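Local coordinates for protein lipoxygenase (Cyanothece sp., PDB 5EK8) that probably catalyses the insertion of molecular oxygen into polyunsaturated fatty acids at a non-heme iron centre, as a 9R-lipoxygenase, at residues His359-His364 / Gln426-Val431; Val365-Tyr370 / Ile563-Leu568; Leu351-Ala356 / Gly504-Thr509; Met258-Leu263 / Thr567-Trp572; Trp163-Asp166 / Phe171-Ile174. All coordinates share one frame; numbering follows the deposited sequence.

Interaction 1: residues His359-His364 / Gln426-Val431; sequences HYAKAH and QMCTEV. With FE2 (Fe (II) ion), chain B.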
# COMPACT_ATOMS: atom_id res chain seq x y z
N HIS A 359 4.85 6.50 3.63
CA HIS A 359 3.56 6.07 3.15
C HIS A 359 3.63 5.36 1.80
O HIS A 359 3.63 4.13 1.74
CB HIS A 359 2.63 7.26 3.03
CG HIS A 359 1.19 6.89 2.99
ND1 HIS A 359 0.20 7.79 2.67
CD2 HIS A 359 0.57 5.71 3.22
CE1 HIS A 359 -0.98 7.18 2.71
NE2 HIS A 359 -0.77 5.92 3.05
N TYR A 360 3.67 6.15 0.73
CA TYR A 360 3.56 5.60 -0.62
C TYR A 360 4.65 4.59 -0.94
O TYR A 360 4.36 3.51 -1.47
CB TYR A 360 3.59 6.73 -1.65
CG TYR A 360 3.55 6.22 -3.07
CD1 TYR A 360 2.39 5.67 -3.60
CD2 TYR A 360 4.67 6.30 -3.89
CE1 TYR A 360 2.35 5.20 -4.91
CE2 TYR A 360 4.65 5.84 -5.18
CZ TYR A 360 3.49 5.30 -5.69
OH TYR A 360 3.48 4.85 -6.99
N ALA A 361 5.89 4.91 -0.62
CA ALA A 361 6.99 4.03 -0.95
C ALA A 361 7.03 2.79 -0.06
O ALA A 361 7.00 1.66 -0.55
CB ALA A 361 8.31 4.77 -0.87
N LYS A 362 7.12 3.01 1.25
CA LYS A 362 7.34 1.92 2.20
C LYS A 362 6.14 1.01 2.38
O LYS A 362 6.29 -0.19 2.60
CB LYS A 362 7.76 2.47 3.57
CG LYS A 362 8.16 1.38 4.56
CD LYS A 362 8.58 1.95 5.91
CE LYS A 362 9.78 2.87 5.78
NZ LYS A 362 10.29 3.31 7.11
N ALA A 363 4.94 1.57 2.29
CA ALA A 363 3.74 0.77 2.51
C ALA A 363 3.17 0.23 1.20
O ALA A 363 3.09 -0.98 1.01
CB ALA A 363 2.69 1.57 3.25
N HIS A 364 2.79 1.12 0.29
CA HIS A 364 2.11 0.71 -0.93
C HIS A 364 3.00 -0.08 -1.87
O HIS A 364 2.78 -1.27 -2.13
CB HIS A 364 1.55 1.93 -1.66
CG HIS A 364 0.38 2.56 -0.98
ND1 HIS A 364 -0.92 2.30 -1.33
CD2 HIS A 364 0.31 3.45 0.05
CE1 HIS A 364 -1.74 2.99 -0.57
NE2 HIS A 364 -1.01 3.70 0.28
N GLN A 426 12.20 9.61 -7.77
CA GLN A 426 13.55 9.25 -7.38
C GLN A 426 13.63 8.91 -5.89
O GLN A 426 14.35 7.98 -5.51
CB GLN A 426 14.53 10.37 -7.70
CG GLN A 426 15.96 10.05 -7.34
CD GLN A 426 16.88 11.21 -7.64
OE1 GLN A 426 16.79 11.82 -8.70
NE2 GLN A 426 17.75 11.53 -6.69
N MET A 427 12.88 9.64 -5.06
CA MET A 427 12.81 9.29 -3.64
C MET A 427 12.31 7.85 -3.52
O MET A 427 12.91 7.02 -2.80
CB MET A 427 11.87 10.22 -2.88
CG MET A 427 12.34 11.67 -2.78
SD MET A 427 11.18 12.69 -1.84
CE MET A 427 11.36 12.01 -0.20
N CYS A 428 11.24 7.57 -4.25
CA CYS A 428 10.60 6.26 -4.15
C CYS A 428 11.52 5.12 -4.57
O CYS A 428 11.71 4.17 -3.81
CB CYS A 428 9.33 6.24 -4.99
SG CYS A 428 8.05 7.33 -4.34
N THR A 429 12.07 5.21 -5.78
CA THR A 429 12.97 4.19 -6.31
C THR A 429 14.19 4.02 -5.40
O THR A 429 14.60 2.88 -5.12
CB THR A 429 13.45 4.53 -7.74
OG1 THR A 429 14.08 5.82 -7.77
CG2 THR A 429 12.29 4.52 -8.72
N GLU A 430 14.74 5.14 -4.95
CA GLU A 430 15.85 5.11 -3.99
C GLU A 430 15.55 4.21 -2.80
O GLU A 430 16.28 3.25 -2.55
CB GLU A 430 16.19 6.52 -3.50
CG GLU A 430 17.22 7.25 -4.34
CD GLU A 430 17.40 8.70 -3.94
OE1 GLU A 430 16.88 9.08 -2.87
OE2 GLU A 430 18.04 9.46 -4.69
N VAL A 431 14.48 4.50 -2.06
CA VAL A 431 14.27 3.72 -0.84
C VAL A 431 13.76 2.29 -1.10
O VAL A 431 14.11 1.36 -0.36
CB VAL A 431 13.31 4.42 0.14
CG1 VAL A 431 13.99 5.64 0.73
CG2 VAL A 431 12.01 4.79 -0.55
FE FE2 B . -2.56 4.60 2.00

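Interaction 2: residues Val365-Tyr370 / Ile563-Leu568; sequences VQMEQY and IFHTTL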
# COMPACT_ATOMS: atom_id res chain seq x y z
N VAL A 365 4.01 0.61 -2.39
CA VAL A 365 4.90 0.02 -3.38
C VAL A 365 5.58 -1.24 -2.85
O VAL A 365 5.60 -2.26 -3.53
CB VAL A 365 5.96 1.02 -3.83
CG1 VAL A 365 6.86 0.39 -4.89
CG2 VAL A 365 5.29 2.28 -4.37
N GLN A 366 6.13 -1.17 -1.65
CA GLN A 366 6.88 -2.31 -1.13
C GLN A 366 5.99 -3.54 -0.95
O GLN A 366 6.45 -4.67 -1.10
CB GLN A 366 7.55 -1.96 0.20
CG GLN A 366 8.51 -3.06 0.67
CD GLN A 366 8.97 -2.91 2.11
OE1 GLN A 366 9.64 -3.79 2.65
NE2 GLN A 366 8.62 -1.78 2.73
N MET A 367 4.71 -3.32 -0.66
CA MET A 367 3.82 -4.45 -0.40
C MET A 367 3.14 -4.97 -1.66
O MET A 367 2.69 -6.12 -1.70
CB MET A 367 2.77 -4.07 0.64
CG MET A 367 3.31 -3.88 2.06
SD MET A 367 4.08 -5.36 2.75
CE MET A 367 5.82 -4.97 2.59
N GLU A 368 3.06 -4.14 -2.70
CA GLU A 368 2.43 -4.61 -3.95
C GLU A 368 3.17 -5.82 -4.53
O GLU A 368 2.54 -6.73 -5.07
CB GLU A 368 2.36 -3.49 -5.00
CG GLU A 368 1.87 -4.00 -6.36
CD GLU A 368 1.14 -2.96 -7.18
OE1 GLU A 368 0.58 -3.33 -8.23
OE2 GLU A 368 1.11 -1.78 -6.78
N GLN A 369 4.49 -5.84 -4.41
CA GLN A 369 5.29 -6.93 -4.97
C GLN A 369 4.96 -8.25 -4.27
O GLN A 369 4.81 -9.30 -4.92
CB GLN A 369 6.79 -6.63 -4.87
CG GLN A 369 7.36 -6.53 -3.46
CD GLN A 369 8.79 -5.99 -3.44
OE1 GLN A 369 9.58 -6.23 -4.35
NE2 GLN A 369 9.12 -5.25 -2.38
N TYR A 370 4.80 -8.17 -2.96
CA TYR A 370 4.41 -9.33 -2.17
C TYR A 370 3.00 -9.76 -2.53
O TYR A 370 2.71 -10.95 -2.56
CB TYR A 370 4.51 -9.03 -0.68
CG TYR A 370 5.92 -8.85 -0.20
CD1 TYR A 370 6.77 -9.94 -0.06
CD2 TYR A 370 6.40 -7.59 0.11
CE1 TYR A 370 8.07 -9.78 0.39
CE2 TYR A 370 7.70 -7.41 0.55
CZ TYR A 370 8.53 -8.51 0.69
OH TYR A 370 9.81 -8.32 1.13
N ILE A 563 2.69 -8.86 7.07
CA ILE A 563 1.55 -8.59 7.94
C ILE A 563 1.74 -7.28 8.68
O ILE A 563 0.81 -6.49 8.80
CB ILE A 563 1.32 -9.73 8.95
CG1 ILE A 563 0.90 -11.01 8.22
CG2 ILE A 563 0.25 -9.34 9.95
CD1 ILE A 563 0.73 -12.20 9.14
N PHE A 564 2.95 -7.04 9.17
CA PHE A 564 3.23 -5.82 9.92
C PHE A 564 2.97 -4.59 9.09
O PHE A 564 2.31 -3.65 9.56
CB PHE A 564 4.66 -5.79 10.44
CG PHE A 564 4.97 -4.57 11.26
CD1 PHE A 564 5.51 -3.43 10.68
CD2 PHE A 564 4.71 -4.56 12.63
CE1 PHE A 564 5.79 -2.30 11.45
CE2 PHE A 564 4.99 -3.44 13.40
CZ PHE A 564 5.53 -2.31 12.80
N HIS A 565 3.48 -4.57 7.87
CA HIS A 565 3.35 -3.36 7.08
C HIS A 565 1.98 -3.19 6.42
O HIS A 565 1.57 -2.06 6.14
CB HIS A 565 4.46 -3.30 6.04
CG HIS A 565 5.80 -3.03 6.64
ND1 HIS A 565 6.60 -4.02 7.15
CD2 HIS A 565 6.46 -1.86 6.86
CE1 HIS A 565 7.71 -3.49 7.64
NE2 HIS A 565 7.64 -2.18 7.48
N THR A 566 1.28 -4.29 6.18
CA THR A 566 -0.04 -4.20 5.56
C THR A 566 -1.12 -3.85 6.58
O THR A 566 -2.20 -3.38 6.21
CB THR A 566 -0.43 -5.50 4.86
OG1 THR A 566 -0.23 -6.60 5.76
CG2 THR A 566 0.41 -5.70 3.61
N THR A 567 -0.84 -4.09 7.86
CA THR A 567 -1.81 -3.79 8.91
C THR A 567 -1.42 -2.55 9.72
O THR A 567 -1.78 -1.44 9.35
CB THR A 567 -1.98 -4.98 9.88
OG1 THR A 567 -0.73 -5.28 10.50
CG2 THR A 567 -2.48 -6.20 9.13
N LEU A 568 -0.68 -2.74 10.81
CA LEU A 568 -0.36 -1.63 11.72
C LEU A 568 0.38 -0.46 11.07
O LEU A 568 -0.00 0.68 11.28
CB LEU A 568 0.46 -2.13 12.91
CG LEU A 568 0.90 -0.99 13.83
CD1 LEU A 568 -0.32 -0.27 14.41
CD2 LEU A 568 1.82 -1.47 14.93

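Interaction 3: residues Leu351-Ala356 / Gly504-Thr509; sequences LFDGEA and GIMANT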
# COMPACT_ATOMS: atom_id res chain seq x y z
N LEU A 351 6.33 16.04 6.46
CA LEU A 351 5.05 15.58 5.92
C LEU A 351 5.23 15.09 4.49
O LEU A 351 4.71 14.04 4.12
CB LEU A 351 3.99 16.69 5.97
CG LEU A 351 2.58 16.21 5.61
CD1 LEU A 351 1.95 15.53 6.79
CD2 LEU A 351 1.70 17.36 5.13
N PHE A 352 5.97 15.86 3.69
CA PHE A 352 6.24 15.43 2.32
C PHE A 352 7.08 14.15 2.32
O PHE A 352 6.77 13.20 1.58
CB PHE A 352 6.94 16.52 1.52
CG PHE A 352 7.35 16.07 0.14
CD1 PHE A 352 6.40 15.74 -0.81
CD2 PHE A 352 8.69 15.95 -0.19
CE1 PHE A 352 6.77 15.32 -2.07
CE2 PHE A 352 9.07 15.53 -1.45
CZ PHE A 352 8.10 15.21 -2.40
N ASP A 353 8.12 14.11 3.14
CA ASP A 353 8.94 12.91 3.26
C ASP A 353 8.08 11.73 3.73
O ASP A 353 8.22 10.61 3.23
CB ASP A 353 10.09 13.12 4.24
CG ASP A 353 10.89 11.86 4.47
OD1 ASP A 353 10.70 11.20 5.51
OD2 ASP A 353 11.71 11.51 3.61
N GLY A 354 7.20 12.01 4.68
CA GLY A 354 6.31 11.01 5.23
C GLY A 354 5.39 10.42 4.19
O GLY A 354 5.15 9.22 4.18
N GLU A 355 4.86 11.26 3.31
CA GLU A 355 3.97 10.77 2.27
C GLU A 355 4.71 10.01 1.18
O GLU A 355 4.27 8.94 0.77
CB GLU A 355 3.18 11.92 1.64
CG GLU A 355 2.08 12.49 2.52
CD GLU A 355 0.88 11.55 2.67
OE1 GLU A 355 -0.24 12.07 2.86
OE2 GLU A 355 1.06 10.31 2.60
N ALA A 356 5.83 10.56 0.73
CA ALA A 356 6.66 9.89 -0.29
C ALA A 356 7.23 8.57 0.21
O ALA A 356 6.88 7.51 -0.31
CB ALA A 356 7.80 10.81 -0.72
N GLY A 504 20.57 9.50 -0.98
CA GLY A 504 19.55 10.54 -0.95
C GLY A 504 19.19 10.95 0.46
O GLY A 504 20.04 11.00 1.35
N ILE A 505 17.91 11.24 0.67
CA ILE A 505 17.43 11.83 1.91
C ILE A 505 17.52 10.88 3.11
O ILE A 505 17.66 11.33 4.25
CB ILE A 505 15.97 12.33 1.76
CG1 ILE A 505 15.55 13.17 2.98
CG2 ILE A 505 15.00 11.17 1.52
CD1 ILE A 505 14.24 13.87 2.81
N MET A 506 17.46 9.58 2.86
CA MET A 506 17.46 8.60 3.95
C MET A 506 18.85 8.03 4.23
O MET A 506 18.99 7.08 4.99
CB MET A 506 16.48 7.46 3.66
CG MET A 506 15.02 7.90 3.62
SD MET A 506 14.60 9.05 4.95
CE MET A 506 14.89 8.03 6.39
N ALA A 507 19.86 8.62 3.61
CA ALA A 507 21.24 8.20 3.84
C ALA A 507 21.91 9.14 4.82
O ALA A 507 21.85 10.36 4.66
CB ALA A 507 22.01 8.12 2.53
N ASN A 508 22.55 8.58 5.84
CA ASN A 508 23.25 9.37 6.84
C ASN A 508 24.64 9.78 6.36
O ASN A 508 25.47 8.94 6.01
CB ASN A 508 23.35 8.60 8.15
CG ASN A 508 24.00 9.40 9.26
OD1 ASN A 508 24.11 10.62 9.17
ND2 ASN A 508 24.43 8.72 10.31
N THR A 509 24.88 11.09 6.35
CA THR A 509 26.15 11.64 5.90
C THR A 509 26.98 12.08 7.10
O THR A 509 28.16 12.41 6.97
CB THR A 509 25.94 12.84 4.96
OG1 THR A 509 24.92 12.53 4.00
CG2 THR A 509 27.23 13.19 4.22

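Interaction 4: residues Met258-Leu263 / Thr567-Trp572; sequences MNPCLL and TLWHTW. With FE2 (Fe (II) ion), chain B.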
# COMPACT_ATOMS: atom_id res chain seq x y z
N MET A 258 2.48 11.08 11.91
CA MET A 258 2.30 10.41 10.62
C MET A 258 3.62 9.89 10.09
O MET A 258 3.71 8.76 9.60
CB MET A 258 1.68 11.37 9.60
CG MET A 258 1.27 10.72 8.29
SD MET A 258 1.43 11.83 6.88
CE MET A 258 3.20 12.12 6.88
N ASN A 259 4.64 10.73 10.19
CA ASN A 259 6.02 10.34 9.93
C ASN A 259 6.72 10.16 11.27
O ASN A 259 7.25 11.12 11.83
CB ASN A 259 6.74 11.40 9.09
CG ASN A 259 8.08 10.91 8.54
OD1 ASN A 259 8.65 9.93 9.02
ND2 ASN A 259 8.58 11.60 7.52
N PRO A 260 6.72 8.93 11.79
CA PRO A 260 7.38 8.70 13.07
C PRO A 260 8.88 8.58 12.83
O PRO A 260 9.34 7.55 12.35
CB PRO A 260 6.77 7.38 13.56
CG PRO A 260 5.93 6.85 12.41
CD PRO A 260 6.24 7.68 11.20
N CYS A 261 9.61 9.63 13.17
CA CYS A 261 11.02 9.74 12.82
C CYS A 261 11.91 8.73 13.53
O CYS A 261 11.88 8.61 14.76
CB CYS A 261 11.51 11.16 13.12
SG CYS A 261 10.69 12.46 12.13
N LEU A 262 12.70 8.00 12.75
CA LEU A 262 13.74 7.14 13.31
C LEU A 262 14.97 8.01 13.52
O LEU A 262 15.74 8.24 12.59
CB LEU A 262 14.04 5.96 12.39
CG LEU A 262 14.70 4.71 12.99
CD1 LEU A 262 14.50 3.52 12.07
CD2 LEU A 262 16.18 4.94 13.21
N LEU A 263 15.15 8.49 14.74
CA LEU A 263 16.16 9.50 15.04
C LEU A 263 17.60 9.00 14.95
O LEU A 263 17.88 7.80 15.03
CB LEU A 263 15.92 10.08 16.43
CG LEU A 263 14.64 10.90 16.64
CD1 LEU A 263 14.71 11.60 17.97
CD2 LEU A 263 14.44 11.90 15.51
N THR A 567 -0.84 -4.09 7.86
CA THR A 567 -1.81 -3.79 8.91
C THR A 567 -1.42 -2.55 9.72
O THR A 567 -1.78 -1.44 9.35
CB THR A 567 -1.98 -4.98 9.88
OG1 THR A 567 -0.73 -5.28 10.50
CG2 THR A 567 -2.48 -6.20 9.13
N LEU A 568 -0.68 -2.74 10.81
CA LEU A 568 -0.36 -1.63 11.72
C LEU A 568 0.38 -0.46 11.07
O LEU A 568 -0.00 0.68 11.28
CB LEU A 568 0.46 -2.13 12.91
CG LEU A 568 0.90 -0.99 13.83
CD1 LEU A 568 -0.32 -0.27 14.41
CD2 LEU A 568 1.82 -1.47 14.93
N TRP A 569 1.43 -0.73 10.30
CA TRP A 569 2.23 0.35 9.74
C TRP A 569 1.41 1.26 8.84
O TRP A 569 1.37 2.48 9.05
CB TRP A 569 3.42 -0.20 8.95
CG TRP A 569 4.20 0.89 8.28
CD1 TRP A 569 4.22 1.19 6.95
CD2 TRP A 569 5.05 1.85 8.92
NE1 TRP A 569 5.03 2.28 6.72
CE2 TRP A 569 5.56 2.69 7.91
CE3 TRP A 569 5.44 2.07 10.24
CZ2 TRP A 569 6.44 3.74 8.19
CZ3 TRP A 569 6.31 3.11 10.52
CH2 TRP A 569 6.80 3.93 9.50
N HIS A 570 0.78 0.68 7.83
CA HIS A 570 -0.03 1.46 6.91
C HIS A 570 -1.17 2.15 7.64
O HIS A 570 -1.52 3.27 7.31
CB HIS A 570 -0.57 0.60 5.78
CG HIS A 570 -1.55 1.32 4.90
ND1 HIS A 570 -2.91 1.24 5.09
CD2 HIS A 570 -1.35 2.16 3.86
CE1 HIS A 570 -3.51 1.99 4.18
NE2 HIS A 570 -2.59 2.55 3.43
N THR A 571 -1.76 1.46 8.62
CA THR A 571 -2.79 2.05 9.46
C THR A 571 -2.29 3.34 10.07
O THR A 571 -2.92 4.40 9.97
CB THR A 571 -3.23 1.11 10.60
OG1 THR A 571 -4.00 0.03 10.06
CG2 THR A 571 -4.07 1.86 11.62
N TRP A 572 -1.12 3.25 10.69
CA TRP A 572 -0.54 4.35 11.43
C TRP A 572 -0.23 5.52 10.52
O TRP A 572 -0.58 6.66 10.83
CB TRP A 572 0.74 3.91 12.13
CG TRP A 572 1.23 4.90 13.13
CD1 TRP A 572 1.78 6.13 12.89
CD2 TRP A 572 1.22 4.74 14.55
NE1 TRP A 572 2.11 6.74 14.07
CE2 TRP A 572 1.78 5.91 15.11
CE3 TRP A 572 0.79 3.72 15.41
CZ2 TRP A 572 1.92 6.09 16.48
CZ3 TRP A 572 0.93 3.90 16.77
CH2 TRP A 572 1.49 5.08 17.30
FE FE2 B . -2.56 4.60 2.00

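Interaction 5: residues Trp163-Asp166 / Phe171-Ile174; sequences WPYD and FARI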
# COMPACT_ATOMS: atom_id res chain seq x y z
N TRP A 163 -2.24 -12.64 -13.31
CA TRP A 163 -1.54 -11.63 -12.51
C TRP A 163 -0.20 -11.24 -13.12
O TRP A 163 0.84 -11.38 -12.49
CB TRP A 163 -1.32 -12.15 -11.08
CG TRP A 163 -2.54 -12.05 -10.22
CD1 TRP A 163 -3.67 -12.81 -10.31
CD2 TRP A 163 -2.75 -11.14 -9.13
NE1 TRP A 163 -4.58 -12.43 -9.34
CE2 TRP A 163 -4.03 -11.41 -8.61
CE3 TRP A 163 -1.98 -10.13 -8.55
CZ2 TRP A 163 -4.56 -10.70 -7.53
CZ3 TRP A 163 -2.51 -9.43 -7.47
CH2 TRP A 163 -3.78 -9.72 -6.98
N PRO A 164 -0.23 -10.73 -14.36
CA PRO A 164 1.03 -10.43 -15.05
C PRO A 164 1.75 -9.26 -14.41
O PRO A 164 1.11 -8.38 -13.84
CB PRO A 164 0.58 -10.09 -16.47
CG PRO A 164 -0.80 -9.55 -16.30
CD PRO A 164 -1.41 -10.33 -15.17
N TYR A 165 3.08 -9.26 -14.50
CA TYR A 165 3.88 -8.15 -13.99
C TYR A 165 3.90 -6.99 -14.98
O TYR A 165 3.92 -7.20 -16.19
CB TYR A 165 5.30 -8.60 -13.69
CG TYR A 165 5.47 -9.29 -12.35
CD1 TYR A 165 5.59 -8.56 -11.19
CD2 TYR A 165 5.50 -10.67 -12.26
CE1 TYR A 165 5.74 -9.18 -9.97
CE2 TYR A 165 5.66 -11.30 -11.04
CZ TYR A 165 5.78 -10.55 -9.90
OH TYR A 165 5.93 -11.16 -8.68
N ASP A 166 3.89 -5.77 -14.45
CA ASP A 166 4.02 -4.57 -15.27
C ASP A 166 5.48 -4.40 -15.68
O ASP A 166 6.34 -4.21 -14.82
CB ASP A 166 3.53 -3.34 -14.51
CG ASP A 166 3.31 -2.13 -15.41
OD1 ASP A 166 2.54 -1.23 -15.00
OD2 ASP A 166 3.88 -2.07 -16.51
N PHE A 171 9.01 -0.72 -10.44
CA PHE A 171 8.62 -1.52 -9.29
C PHE A 171 7.93 -2.80 -9.72
O PHE A 171 7.42 -2.90 -10.84
CB PHE A 171 7.71 -0.73 -8.36
CG PHE A 171 8.23 0.63 -8.00
CD1 PHE A 171 9.41 0.77 -7.28
CD2 PHE A 171 7.54 1.78 -8.37
CE1 PHE A 171 9.89 2.02 -6.94
CE2 PHE A 171 8.02 3.04 -8.03
CZ PHE A 171 9.20 3.16 -7.31
N ALA A 172 7.92 -3.79 -8.84
CA ALA A 172 7.13 -4.99 -9.09
C ALA A 172 5.66 -4.71 -8.83
O ALA A 172 5.21 -4.63 -7.68
CB ALA A 172 7.62 -6.12 -8.22
N ARG A 173 4.90 -4.54 -9.91
CA ARG A 173 3.49 -4.21 -9.85
C ARG A 173 2.70 -5.05 -10.85
O ARG A 173 3.28 -5.60 -11.80
CB ARG A 173 3.26 -2.73 -10.13
CG ARG A 173 4.08 -1.79 -9.25
CD ARG A 173 3.61 -0.36 -9.42
NE ARG A 173 2.17 -0.27 -9.18
CZ ARG A 173 1.44 0.81 -9.37
NH1 ARG A 173 2.00 1.93 -9.81
NH2 ARG A 173 0.14 0.77 -9.12
N ILE A 174 1.40 -5.16 -10.65
CA ILE A 174 0.55 -5.87 -11.59
C ILE A 174 0.35 -5.02 -12.84
O ILE A 174 0.40 -3.80 -12.78
CB ILE A 174 -0.82 -6.23 -10.96
CG1 ILE A 174 -1.54 -7.28 -11.82
CG2 ILE A 174 -1.68 -4.99 -10.77
CD1 ILE A 174 -2.82 -7.80 -11.21

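Interaction 1: residues His359-His364 / Gln426-Val431
Ala361 and Cys428 bring two helices close, their CA atoms 5.3 Å apart where the segment axes cross at -34°. The tight part is small and apolar. Cys428 SG comes to the edge of the Tyr360 ring, 3.6 Å from CD2 and almost in the ring plane, 89° off the ring normal from the centroid: a sulfur-aromatic contact made at the rim and not over the pi face. Tyr360 reaches it because its CG lies anti to the backbone N (chi1 177°), which swings the ring along the flank of its helix. Next along its helix, Ala361 CB presses against CG2 of Val431, about a turn beyond Cys428, at 3.7 Å, and the methyl-sized side chain lets the second helix approach.

Helix 421-432 turns a looser, partly exposed flank away from this seam. There Gln426 NE2 donates to Glu430 OE2 at 2.9 Å; the acceptor lies close to the plane of the amide, while the nitrogen, which also reaches Asn281 O, comes from above the plane of the carboxylate.

The other side of helix 359-364 belongs to the metal. His359 NE2 and His364 NE2 each bind the iron at 2.5 Å, joined by His570 and the C-terminal carboxylate of Ile668. Two histidines separated by four residues, on a long central helix with a widened pi-type turn, form the iron-binding histidine pair of lipoxygenases.

Interaction 2: residues Val365-Tyr370 / Ile563-Leu568
Met367 lies across His565 and Thr566, and its chain can be followed atom by atom from one helix to the other. CB, pointing at helix 563-568, starts the contact 4.1 Å from Thr566 CG2. CG comes next, anti to the carbonyl carbon (chi1 -70°), and closes on the same methyl at 3.8 Å. The chain then bends, so that SD touches two partners, 3.8 Å from Thr566 CG2 and 3.9 Å from His565 CB. CE ends the path beside His565 CB at 4.1 Å. The thioether therefore passes both neighbours at roughly a right angle, and meets the beta carbon of the histidine more closely than its ring.

The hydroxyl of Thr566 is occupied within its own helix, OG1 bonding to Ile562 O, which leaves CG2 as the branch presented to Met367. His565 ND1 likewise bonds to His561 O, and Trp440 meets the imidazole edge-to-face; one face of that ring also carries Phe564 CD1. Shortening Met367 to an alanine would probably cost His565 CB its partner, reduce the cover of Thr566 CG2 to the CB atom, and open a gap between the two helices. Neighbouring turns are braced by side chains: Gln369 NE2 donates to Gln366 O at 3.0 Å, on a lone pair, while Thr567 OG1 meets Ile563 O at 2.6 Å.

This buried, apolar crossing joins helices 337-377 and 549-574, the pair of long helices that carry the iron-binding histidines at the core of the lipoxygenase catalytic domain.

Interaction 3: residues Leu351-Ala356 / Gly504-Thr509
A type I beta turn, Gly504 to Ala507, sets its two central residues, Ile505 and Met506, against Asp353 on the long iron-bearing helix 337-377 of the lipoxygenase fold. The turn is closed by Ala507 N, which donates to Gly504 O at 3.3 Å. Gly504 enters it with a backbone conformation (phi 94°) in which a beta carbon would crowd the carbonyl oxygen of the residue before. The loop leads on from here to strand 513-515, an outermost strand of a six-stranded antiparallel sheet, so the contact lays a sheet-bound loop on the central helix.

Within 351-356, Asp353 alone touches the turn, and it does so through a single carboxylate oxygen. Its CG stands anti to the backbone N (chi1 176°), which carries the carboxylate outward from the helix. The two oxygens then divide their work. OD1 takes a hydrogen bond from Asn259 ND2, whereas OD2 turns to apolar company. Phe277 of strand 272-277 touches both Asp353 and Ile505.

Ile505 reaches in with both branches, CD1 at the end of one and CG2 as the other, while Met506, bent twice along its chain, brings only its sulfur near. On the side of the turn, Asp353 OD2 is 3.6 Å from Ile505 CD1, 3.9 Å from Ile505 CG2 and 4.0 Å from Met506 SD.

Interaction 4: residues Met258-Leu263 / Thr567-Trp572
Pro260 fits against two tryptophans, Trp569 and Trp572, that rise from successive turns of one helix. Both indoles leave the helix with CG anti to the backbone N (chi1 176° and -168°), and their planes are nearly parallel, about 15° apart. The proline, its CB directed at the helix, meets them with different atoms. CD approaches the far corner of the first indole, 4.2 Å from Trp569 CH2, and the two side chains are set at a slant. CG comes nearest the five-membered ring of the second, 4.2 Å from Trp572 NE1, and here the side chains run past each other in opposing senses.

The helix that holds these rings also supplies His570, whose NE2 binds the iron at 2.5 Å together with His359, His364 and the carboxylate of Ile668, the lipoxygenase non-heme iron site. His570 occupies the turn between the tryptophans but faces the metal, while the ends of their rings reach the loop that runs from helix 247-256 into strand 264-266.

Each indole N-H is engaged outside the contact: Trp572 NE1 with Asn256 O, which tethers that ring to the chain just before the proline, and Trp569 NE1 with Glu358. On the helix itself, Thr571 OG1 meets Thr567 O at 2.8 Å from above the carbonyl plane, and Thr571 N donates to the same oxygen at 3.0 Å.

Interaction 5: residues Trp163-Asp166 / Phe171-Ile174
Tyr165 and Ile174 form a single antiparallel beta bridge, a non-hydrogen-bonded pair with CA atoms 4.7 Å apart, between segments whose directions diverge by 141°. Next to the pair, Asp166 N donates to Arg173 O at 2.7 Å in a nearly straight bond (169°), and Pro164 O accepts from Phe175 on the other flank. Two CA-H...O contacts fill the interval, Ile174 CA to Pro164 O and Tyr165 CA to Arg173 O, both 3.4 Å.

The bridge pins together a short excursion in the link between the N-terminal beta domain, probably the PLAT domain, and the helical body of the lipoxygenase fold. Trp163 and Tyr165 turn to that body: the first stacks on Phe375 and the second on His495.

Ile174 is the residue most engaged in the contact. Its CG1 is anti to the backbone N (chi1 -166°), and the extended chain delivers CD1 to one face of the Trp163 indole, above its rim at CE3, 3.6 Å from that atom. Tyr165 makes a lighter touch, with CE1 4.0 Å from Ala172 CB. Although opposite in charge, Asp166 and Arg173 do not pair: the nearest charged atoms, Asp166 OD1 and Arg173 NE, are 5.9 Å apart. Asp166 OD2 accepts from Asn168 N instead, while Arg173 forms salt bridges with Asp402 and Glu368.

In the fold
From the N terminus, interaction 5 comes first, a short local loop closed in the connection between the strands of the N-terminal beta domain and helix 188-214. Interaction 4 opens next at 258-263 and spans about three hundred residues to helix 549-574. Within that loop lies interaction 3, from 351-356 to 504-509, and within interaction 3 lies interaction 1, from 359-364 to helix 421-432. Interaction 2 starts at 365-370, crosses both 1 and 3, and ends on the same helix as interaction 4. Helix 337-377 serves interactions 1, 2 and 3, and Glu368 on it also bonds to the loop of interaction 5.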